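Local coordinates for protein lipoxygenase (Cyanothece sp., PDB 5EK8) that probably catalyses the insertion of molecular oxygen into polyunsaturated fatty acids at a non-heme iron centre, acting as a 9R-lipoxygenase, at residues Ala363-Glu368 with Ile394-Asn398; His565-Thr571 with Ile662-Ile668; Gly627-Lys631 with Leu641-Leu646. All blocks are in the same frame, centred on the assembly; numbering follows the deposited sequence.

Interaction 1: residues Ala363-Glu368 with Ile394-Asn398; sequences AHVQME and IININ. With FE2 (Fe (II) ion), chain B.
H364 and E368 meet N398 where the helical segments 363-368 and 394-398 run at 135° to each other, their axes 10.0 Å apart at closest approach. An asparagine suits this place between the helices because its flat amide carries an acceptor and a donor together. OD1 of N398 accepts from ND1 of H364 at 2.7 Å, the donor almost in line with the C=O bond, though the bond is bent at ND1 and OD1 sits somewhat off the ring plane; amide and imidazole planes are 52° apart. This bond should limit rotation of the ring, whose NE2 binds the ferrous iron at 2.5 Å; N398 thus probably helps, from the second shell, to position a first-shell ligand. ND2 of N398 gives a straight bond of 2.6 Å to OE2 of E368, on the anti side but well out of the carboxylate plane, and a weak one to O of H364. With CG anti to the backbone N (chi1 173°), E368 extends alongside N398 in the opposite sense. Beside this polar group, CD1 of I394 packs on CB of M367 at 3.7 Å. M367 also rests on helix 549-574, I394 on A371 of helix 337-377, and the E368 carboxylate forms a salt bridge with R173.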
loop_
_atom_site.group_PDB
_atom_site.type_symbol
_atom_site.label_atom_id
_atom_site.label_comp_id
_atom_site.label_asym_id
_atom_site.label_seq_id
_atom_site.Cartn_x
_atom_site.Cartn_y
_atom_site.Cartn_z
ATOM N N ALA A 363 -3.918 2.771 3.009
ATOM C CA ALA A 363 -2.493 2.695 2.717
ATOM C C ALA A 363 -2.230 2.217 1.293
ATOM O O ALA A 363 -1.629 2.936 0.498
ATOM C CB ALA A 363 -1.795 1.796 3.713
ATOM N N HIS A 364 -2.680 1.012 0.968
ATOM C CA HIS A 364 -2.352 0.409 -0.319
ATOM C C HIS A 364 -3.003 1.124 -1.491
ATOM O O HIS A 364 -2.325 1.719 -2.341
ATOM C CB HIS A 364 -2.767 -1.061 -0.332
ATOM C CG HIS A 364 -1.909 -1.939 0.520
ATOM N ND1 HIS A 364 -0.857 -2.676 0.013
ATOM C CD2 HIS A 364 -1.938 -2.197 1.848
ATOM C CE1 HIS A 364 -0.283 -3.352 0.989
ATOM N NE2 HIS A 364 -0.921 -3.079 2.115
ATOM N N VAL A 365 -4.328 1.052 -1.532
ATOM C CA VAL A 365 -5.084 1.608 -2.635
ATOM C C VAL A 365 -4.829 3.101 -2.807
ATOM O O VAL A 365 -4.571 3.562 -3.918
ATOM C CB VAL A 365 -6.586 1.368 -2.450
ATOM C CG1 VAL A 365 -7.358 1.944 -3.633
ATOM C CG2 VAL A 365 -6.860 -0.117 -2.287
ATOM N N GLN A 366 -4.884 3.858 -1.717
ATOM C CA GLN A 366 -4.740 5.302 -1.828
ATOM C C GLN A 366 -3.363 5.693 -2.364
ATOM O O GLN A 366 -3.225 6.699 -3.058
ATOM C CB GLN A 366 -4.987 5.989 -0.483
ATOM C CG GLN A 366 -5.051 7.508 -0.609
ATOM C CD GLN A 366 -4.995 8.242 0.717
ATOM O OE1 GLN A 366 -4.905 9.474 0.748
ATOM N NE2 GLN A 366 -5.053 7.497 1.820
ATOM N N MET A 367 -2.345 4.892 -2.063
ATOM C CA MET A 367 -0.988 5.240 -2.470
ATOM C C MET A 367 -0.622 4.699 -3.853
ATOM O O MET A 367 0.290 5.221 -4.502
ATOM C CB MET A 367 0.023 4.750 -1.433
ATOM C CG MET A 367 -0.014 5.504 -0.103
ATOM S SD MET A 367 0.345 7.269 -0.244
ATOM C CE MET A 367 -1.294 7.978 -0.102
ATOM N N GLU A 368 -1.327 3.667 -4.315
ATOM C CA GLU A 368 -1.033 3.132 -5.644
ATOM C C GLU A 368 -1.224 4.187 -6.739
ATOM O O GLU A 368 -0.458 4.228 -7.701
ATOM C CB GLU A 368 -1.891 1.899 -5.963
ATOM C CG GLU A 368 -1.724 1.425 -7.410
ATOM C CD GLU A 368 -1.932 -0.062 -7.604
ATOM O OE1 GLU A 368 -1.665 -0.552 -8.723
ATOM O OE2 GLU A 368 -2.355 -0.744 -6.651
ATOM N N ILE A 394 4.913 -0.955 -4.752
ATOM C CA ILE A 394 3.568 -1.091 -4.185
ATOM C C ILE A 394 2.590 -1.739 -5.171
ATOM O O ILE A 394 1.659 -2.451 -4.766
ATOM C CB ILE A 394 3.010 0.273 -3.708
ATOM C CG1 ILE A 394 1.800 0.066 -2.797
ATOM C CG2 ILE A 394 2.655 1.177 -4.876
ATOM C CD1 ILE A 394 1.221 1.368 -2.265
ATOM N N ILE A 395 2.828 -1.530 -6.463
ATOM C CA ILE A 395 1.995 -2.136 -7.493
ATOM C C ILE A 395 2.050 -3.659 -7.388
ATOM O O ILE A 395 1.038 -4.347 -7.570
ATOM C CB ILE A 395 2.428 -1.689 -8.907
ATOM C CG1 ILE A 395 3.937 -1.882 -9.101
ATOM C CG2 ILE A 395 2.044 -0.229 -9.148
ATOM C CD1 ILE A 395 4.391 -1.711 -10.530
ATOM N N ASN A 396 3.235 -4.168 -7.063
ATOM C CA ASN A 396 3.459 -5.598 -6.916
ATOM C C ASN A 396 2.613 -6.186 -5.794
ATOM O O ASN A 396 1.894 -7.169 -5.994
ATOM C CB ASN A 396 4.941 -5.884 -6.652
ATOM C CG ASN A 396 5.849 -5.365 -7.757
ATOM O OD1 ASN A 396 5.560 -5.529 -8.947
ATOM N ND2 ASN A 396 6.950 -4.722 -7.368
ATOM N N ILE A 397 2.691 -5.575 -4.615
ATOM C CA ILE A 397 2.006 -6.126 -3.453
ATOM C C ILE A 397 0.495 -5.981 -3.594
ATOM O O ILE A 397 -0.251 -6.863 -3.171
ATOM C CB ILE A 397 2.484 -5.479 -2.126
ATOM C CG1 ILE A 397 1.811 -6.155 -0.930
ATOM C CG2 ILE A 397 2.231 -3.988 -2.101
ATOM C CD1 ILE A 397 2.043 -7.657 -0.857
ATOM N N ASN A 398 0.037 -4.894 -4.208
ATOM C CA ASN A 398 -1.399 -4.750 -4.431
ATOM C C ASN A 398 -1.919 -5.795 -5.421
ATOM O O ASN A 398 -2.968 -6.425 -5.199
ATOM C CB ASN A 398 -1.724 -3.341 -4.920
ATOM C CG ASN A 398 -1.583 -2.305 -3.828
ATOM O OD1 ASN A 398 -1.373 -2.644 -2.662
ATOM N ND2 ASN A 398 -1.704 -1.032 -4.198
HETATM FE FE FE2 B . 0.464 -3.959 3.973
#

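Interaction 2: residues His565-Thr571 with Ile662-Ile668; sequences HTTLWHT and IRTLINI. With FE2 (Fe (II) ion), chain B.
The iron site brings H570 of segment 565-571 together with I668, the last residue of the chain: NE2 of H570 and OXT of the I668 carboxylate each bind the ferrous iron at 2.5 Å. Sharing the metal puts OXT at the edge of the imidazole, in its plane. I666 closes one face of that ring, its CG2 in a CH-pi contact 3.7 Å from the centroid; this methyl stands anti to the backbone N of I666 (chi1 -55° for the other branch), and a branched apolar residue can offer CG1 to CG and CB of H570 as well. A C-terminal isoleucine carboxylate as iron ligand is a hallmark of lipoxygenases, and here H359 and H364 add their nitrogens. A wider pi-type turn at 565-569 lies just before H570. One turn on from T567, T571 joins helix and tail: its OG1 accepts from N of R663 at 2.8 Å and donates to O of T567 at 2.8 Å, above the carbonyl plane. A valine in place of T571 would probably leave N of R663 without its acceptor and the tail less firmly held beside the helix. CG2 of T567 lies 3.4 Å from O of T664. R663 spends its guanidinium elsewhere, NE in a salt bridge with D575 and NH2 in a hydrogen bond to O of I624, while CG2 of I668 lies over one guanidinium face.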
loop_
_atom_site.group_PDB
_atom_site.type_symbol
_atom_site.label_atom_id
_atom_site.label_comp_id
_atom_site.label_asym_id
_atom_site.label_seq_id
_atom_site.Cartn_x
_atom_site.Cartn_y
_atom_site.Cartn_z
ATOM N N HIS A 565 2.209 8.353 4.500
ATOM C CA HIS A 565 1.435 7.121 4.449
ATOM C C HIS A 565 2.213 5.924 3.910
ATOM O O HIS A 565 1.894 4.784 4.240
ATOM C CB HIS A 565 0.162 7.345 3.644
ATOM C CG HIS A 565 -0.835 8.194 4.365
ATOM N ND1 HIS A 565 -0.804 9.573 4.325
ATOM C CD2 HIS A 565 -1.855 7.865 5.192
ATOM C CE1 HIS A 565 -1.779 10.054 5.074
ATOM N NE2 HIS A 565 -2.432 9.039 5.612
ATOM N N THR A 566 3.236 6.173 3.102
ATOM C CA THR A 566 4.030 5.077 2.560
ATOM C C THR A 566 5.076 4.584 3.556
ATOM O O THR A 566 5.578 3.465 3.432
ATOM C CB THR A 566 4.740 5.480 1.259
ATOM O OG1 THR A 566 5.440 6.715 1.462
ATOM C CG2 THR A 566 3.733 5.628 0.132
ATOM N N THR A 567 5.416 5.421 4.532
ATOM C CA THR A 567 6.401 5.040 5.543
ATOM C C THR A 567 5.758 4.724 6.895
ATOM O O THR A 567 5.368 3.586 7.140
ATOM C CB THR A 567 7.458 6.139 5.739
ATOM O OG1 THR A 567 6.821 7.345 6.174
ATOM C CG2 THR A 567 8.201 6.396 4.440
ATOM N N LEU A 568 5.642 5.727 7.762
ATOM C CA LEU A 568 5.155 5.501 9.123
ATOM C C LEU A 568 3.761 4.876 9.216
ATOM O O LEU A 568 3.571 3.934 9.974
ATOM C CB LEU A 568 5.157 6.805 9.920
ATOM C CG LEU A 568 4.561 6.634 11.321
ATOM C CD1 LEU A 568 5.378 5.630 12.133
ATOM C CD2 LEU A 568 4.443 7.962 12.054
ATOM N N TRP A 569 2.790 5.397 8.474
ATOM C CA TRP A 569 1.420 4.906 8.592
ATOM C C TRP A 569 1.311 3.426 8.262
ATOM O O TRP A 569 0.823 2.635 9.073
ATOM C CB TRP A 569 0.469 5.699 7.689
ATOM C CG TRP A 569 -0.922 5.145 7.725
ATOM C CD1 TRP A 569 -1.545 4.421 6.748
ATOM C CD2 TRP A 569 -1.852 5.236 8.810
ATOM N NE1 TRP A 569 -2.813 4.067 7.155
ATOM C CE2 TRP A 569 -3.024 4.561 8.415
ATOM C CE3 TRP A 569 -1.812 5.831 10.074
ATOM C CZ2 TRP A 569 -4.144 4.467 9.239
ATOM C CZ3 TRP A 569 -2.929 5.740 10.889
ATOM C CH2 TRP A 569 -4.076 5.061 10.469
ATOM N N HIS A 570 1.758 3.057 7.070
ATOM C CA HIS A 570 1.693 1.668 6.655
ATOM C C HIS A 570 2.522 0.786 7.576
ATOM O O HIS A 570 2.131 -0.334 7.866
ATOM C CB HIS A 570 2.163 1.502 5.213
ATOM C CG HIS A 570 2.282 0.071 4.792
ATOM N ND1 HIS A 570 3.470 -0.620 4.842
ATOM C CD2 HIS A 570 1.351 -0.804 4.348
ATOM C CE1 HIS A 570 3.271 -1.861 4.430
ATOM N NE2 HIS A 570 1.996 -1.997 4.124
ATOM N N THR A 571 3.665 1.296 8.026
ATOM C CA THR A 571 4.491 0.588 8.999
ATOM C C THR A 571 3.661 0.233 10.216
ATOM O O THR A 571 3.611 -0.920 10.646
ATOM C CB THR A 571 5.702 1.431 9.458
ATOM O OG1 THR A 571 6.664 1.511 8.403
ATOM C CG2 THR A 571 6.354 0.804 10.675
ATOM N N ILE A 662 10.990 1.743 11.072
ATOM C CA ILE A 662 10.139 2.486 10.152
ATOM C C ILE A 662 10.440 2.102 8.708
ATOM O O ILE A 662 11.547 2.326 8.216
ATOM C CB ILE A 662 10.318 4.004 10.322
ATOM C CG1 ILE A 662 9.941 4.423 11.744
ATOM C CG2 ILE A 662 9.476 4.752 9.304
ATOM C CD1 ILE A 662 10.193 5.881 12.048
ATOM N N ARG A 663 9.446 1.535 8.030
ATOM C CA ARG A 663 9.624 1.069 6.658
ATOM C C ARG A 663 9.717 2.226 5.670
ATOM O O ARG A 663 9.148 3.290 5.894
ATOM C CB ARG A 663 8.480 0.135 6.257
ATOM C CG ARG A 663 8.400 -1.158 7.056
ATOM C CD ARG A 663 7.212 -1.982 6.598
ATOM N NE ARG A 663 7.159 -3.310 7.201
ATOM C CZ ARG A 663 7.643 -4.412 6.636
ATOM N NH1 ARG A 663 8.245 -4.352 5.454
ATOM N NH2 ARG A 663 7.534 -5.575 7.270
ATOM N N THR A 664 10.443 2.006 4.580
ATOM C CA THR A 664 10.642 3.017 3.547
ATOM C C THR A 664 9.443 3.075 2.603
ATOM O O THR A 664 9.068 4.140 2.103
ATOM C CB THR A 664 11.924 2.731 2.721
ATOM O OG1 THR A 664 13.076 2.791 3.569
ATOM C CG2 THR A 664 12.087 3.734 1.594
ATOM N N LEU A 665 8.832 1.919 2.381
ATOM C CA LEU A 665 7.835 1.782 1.332
ATOM C C LEU A 665 6.760 0.767 1.691
ATOM O O LEU A 665 6.753 0.200 2.786
ATOM C CB LEU A 665 8.510 1.374 0.018
ATOM C CG LEU A 665 8.917 -0.097 -0.161
ATOM C CD1 LEU A 665 9.509 -0.328 -1.541
ATOM C CD2 LEU A 665 9.891 -0.576 0.910
ATOM N N ILE A 666 5.845 0.556 0.754
ATOM C CA ILE A 666 4.824 -0.471 0.881
ATOM C C ILE A 666 5.108 -1.587 -0.114
ATOM O O ILE A 666 4.877 -1.423 -1.309
ATOM C CB ILE A 666 3.405 0.094 0.634
ATOM C CG1 ILE A 666 3.137 1.287 1.562
ATOM C CG2 ILE A 666 2.359 -1.001 0.795
ATOM C CD1 ILE A 666 1.778 1.916 1.395
ATOM N N ASN A 667 5.629 -2.709 0.375
ATOM C CA ASN A 667 5.857 -3.876 -0.471
ATOM C C ASN A 667 5.410 -5.150 0.217
ATOM O O ASN A 667 5.735 -6.246 -0.225
ATOM C CB ASN A 667 7.329 -3.992 -0.877
ATOM C CG ASN A 667 8.274 -3.953 0.309
ATOM O OD1 ASN A 667 7.847 -3.962 1.467
ATOM N ND2 ASN A 667 9.571 -3.910 0.023
ATOM N N ILE A 668 4.668 -4.989 1.306
ATOM C CA ILE A 668 4.045 -6.109 1.999
ATOM C C ILE A 668 2.704 -5.631 2.559
ATOM O O ILE A 668 1.743 -6.376 2.777
ATOM C CB ILE A 668 4.937 -6.653 3.130
ATOM C CG1 ILE A 668 4.382 -7.984 3.636
ATOM C CG2 ILE A 668 5.075 -5.626 4.255
ATOM C CD1 ILE A 668 4.357 -9.057 2.568
ATOM O OXT ILE A 668 2.564 -4.432 2.795
HETATM FE FE FE2 B . 0.464 -3.959 3.973
#

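Interaction 3: residues Gly627-Lys631 with Leu641-Leu646; sequences GLLVK and LRTALL
L629 and V630 press against helix 639-647 through an apolar core, beside which R642 grips their backbone. CD1 of L629 meets CD2 of L645 at 3.9 Å and its CD2 meets CD2 of L641 at 4.0 Å, the leucines crossing at about a right angle. L641 and L645, one turn apart, therefore offer their branched ends to one buried leucine, and CG2 of V630 adds a methyl contact with CD2 of L645. Here a loop turns back onto the helix that follows it: residues 629-631 take helical backbone angles without the regular bonds, which is consistent with the carbonyls of L629 and V630 being available to a side chain. R642 donates from NE to O of L629 at 3.2 Å, this oxygen lying in the guanidinium plane and NE tilted from the carbonyl plane. Its NH2 reaches a lone pair on O of V630 at 2.5 Å, in a bent bond with the oxygen out of the guanidinium plane. The bend at chi3 (56°) brings the guanidinium edge, with its several donors, round to the loop. The outer side is more exposed to solvent: there a single methyl contact joins CG1 of V630 to CD2 of exposed L646 at 4.0 Å, whereas L629 and L641 turn inward to H390 of helix 383-391.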
loop_
_atom_site.group_PDB
_atom_site.type_symbol
_atom_site.label_atom_id
_atom_site.label_comp_id
_atom_site.label_asym_id
_atom_site.label_seq_id
_atom_site.Cartn_x
_atom_site.Cartn_y
_atom_site.Cartn_z
ATOM N N GLY A 627 13.205 -3.155 3.546
ATOM C CA GLY A 627 12.962 -1.782 3.145
ATOM C C GLY A 627 12.659 -0.874 4.323
ATOM O O GLY A 627 11.497 -0.568 4.607
ATOM N N LEU A 628 13.714 -0.454 5.015
ATOM C CA LEU A 628 13.598 0.436 6.166
ATOM C C LEU A 628 14.400 1.710 5.930
ATOM O O LEU A 628 15.472 1.676 5.321
ATOM C CB LEU A 628 14.076 -0.260 7.443
ATOM C CG LEU A 628 13.426 -1.608 7.761
ATOM C CD1 LEU A 628 14.487 -2.656 8.068
ATOM C CD2 LEU A 628 12.443 -1.481 8.913
ATOM N N LEU A 629 13.869 2.832 6.409
ATOM C CA LEU A 629 14.481 4.140 6.194
ATOM C C LEU A 629 15.926 4.203 6.683
ATOM O O LEU A 629 16.820 4.617 5.942
ATOM C CB LEU A 629 13.659 5.232 6.885
ATOM C CG LEU A 629 12.320 5.608 6.249
ATOM C CD1 LEU A 629 11.646 6.686 7.069
ATOM C CD2 LEU A 629 12.512 6.068 4.807
ATOM N N VAL A 630 16.149 3.796 7.930
ATOM C CA VAL A 630 17.485 3.849 8.518
ATOM C C VAL A 630 18.434 2.888 7.814
ATOM O O VAL A 630 19.513 3.284 7.382
ATOM C CB VAL A 630 17.469 3.517 10.027
ATOM C CG1 VAL A 630 18.883 3.569 10.595
ATOM C CG2 VAL A 630 16.557 4.479 10.773
ATOM N N LYS A 631 18.022 1.629 7.697
ATOM C CA LYS A 631 18.853 0.606 7.070
ATOM C C LYS A 631 19.170 0.945 5.614
ATOM O O LYS A 631 20.266 0.651 5.131
ATOM C CB LYS A 631 18.171 -0.762 7.152
ATOM C CG LYS A 631 19.102 -1.939 6.870
ATOM C CD LYS A 631 18.414 -3.268 7.155
ATOM C CE LYS A 631 19.384 -4.433 7.065
ATOM N NZ LYS A 631 20.008 -4.548 5.716
ATOM N N LEU A 641 16.516 13.066 4.588
ATOM C CA LEU A 641 15.441 12.421 5.331
ATOM C C LEU A 641 16.015 11.500 6.395
ATOM O O LEU A 641 15.539 11.463 7.536
ATOM C CB LEU A 641 14.537 11.634 4.382
ATOM C CG LEU A 641 13.383 10.849 5.009
ATOM C CD1 LEU A 641 12.390 11.782 5.694
ATOM C CD2 LEU A 641 12.694 9.995 3.953
ATOM N N ARG A 642 17.046 10.760 6.004
ATOM C CA ARG A 642 17.736 9.863 6.914
ATOM C C ARG A 642 18.274 10.627 8.113
ATOM O O ARG A 642 18.013 10.259 9.253
ATOM C CB ARG A 642 18.877 9.136 6.199
ATOM C CG ARG A 642 18.439 8.338 4.982
ATOM C CD ARG A 642 19.411 7.211 4.683
ATOM N NE ARG A 642 19.570 6.340 5.843
ATOM C CZ ARG A 642 20.666 6.282 6.596
ATOM N NH1 ARG A 642 21.716 7.039 6.306
ATOM N NH2 ARG A 642 20.711 5.464 7.637
ATOM N N THR A 643 19.017 11.698 7.859
ATOM C CA THR A 643 19.651 12.428 8.948
ATOM C C THR A 643 18.601 13.160 9.785
ATOM O O THR A 643 18.777 13.342 10.991
ATOM C CB THR A 643 20.717 13.421 8.427
ATOM O OG1 THR A 643 21.316 14.105 9.533
ATOM C CG2 THR A 643 20.104 14.436 7.492
ATOM N N ALA A 644 17.501 13.557 9.151
ATOM C CA ALA A 644 16.414 14.203 9.876
ATOM C C ALA A 644 15.771 13.224 10.855
ATOM O O ALA A 644 15.426 13.588 11.981
ATOM C CB ALA A 644 15.373 14.748 8.906
ATOM N N LEU A 645 15.611 11.980 10.417
ATOM C CA LEU A 645 15.031 10.942 11.264
ATOM C C LEU A 645 15.995 10.514 12.375
ATOM O O LEU A 645 15.595 10.349 13.529
ATOM C CB LEU A 645 14.630 9.727 10.425
ATOM C CG LEU A 645 14.031 8.543 11.189
ATOM C CD1 LEU A 645 12.731 8.940 11.884
ATOM C CD2 LEU A 645 13.818 7.356 10.256
ATOM N N LEU A 646 17.263 10.340 12.015
ATOM C CA LEU A 646 18.291 9.917 12.959
ATOM C C LEU A 646 18.460 10.944 14.066
ATOM O O LEU A 646 18.552 10.590 15.241
ATOM C CB LEU A 646 19.626 9.693 12.244
ATOM C CG LEU A 646 19.712 8.458 11.350
ATOM C CD1 LEU A 646 20.997 8.451 10.532
ATOM C CD2 LEU A 646 19.597 7.203 12.191
#

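Overall arrangement
Along the chain interaction 1 closes first, and interaction 3 is nested within the loop that interaction 2 closes. Interactions 1 and 2 have centres 11 Å apart, touch directly, and both hold the ferrous iron: helices 337-377 and 549-574 bring histidines to it, and the C-terminal tail brings its carboxylate. Helix 394-404 packs against that tail as well. Interaction 3 lies farther out, its centre 12 Å from that of interaction 2 and 22 Å from that of interaction 1. The two neighbours join where segments 627-631 and 662-668 exchange probable backbone hydrogen bonds. The tail thus runs from a partly exposed loop-helix contact to the buried metal centre.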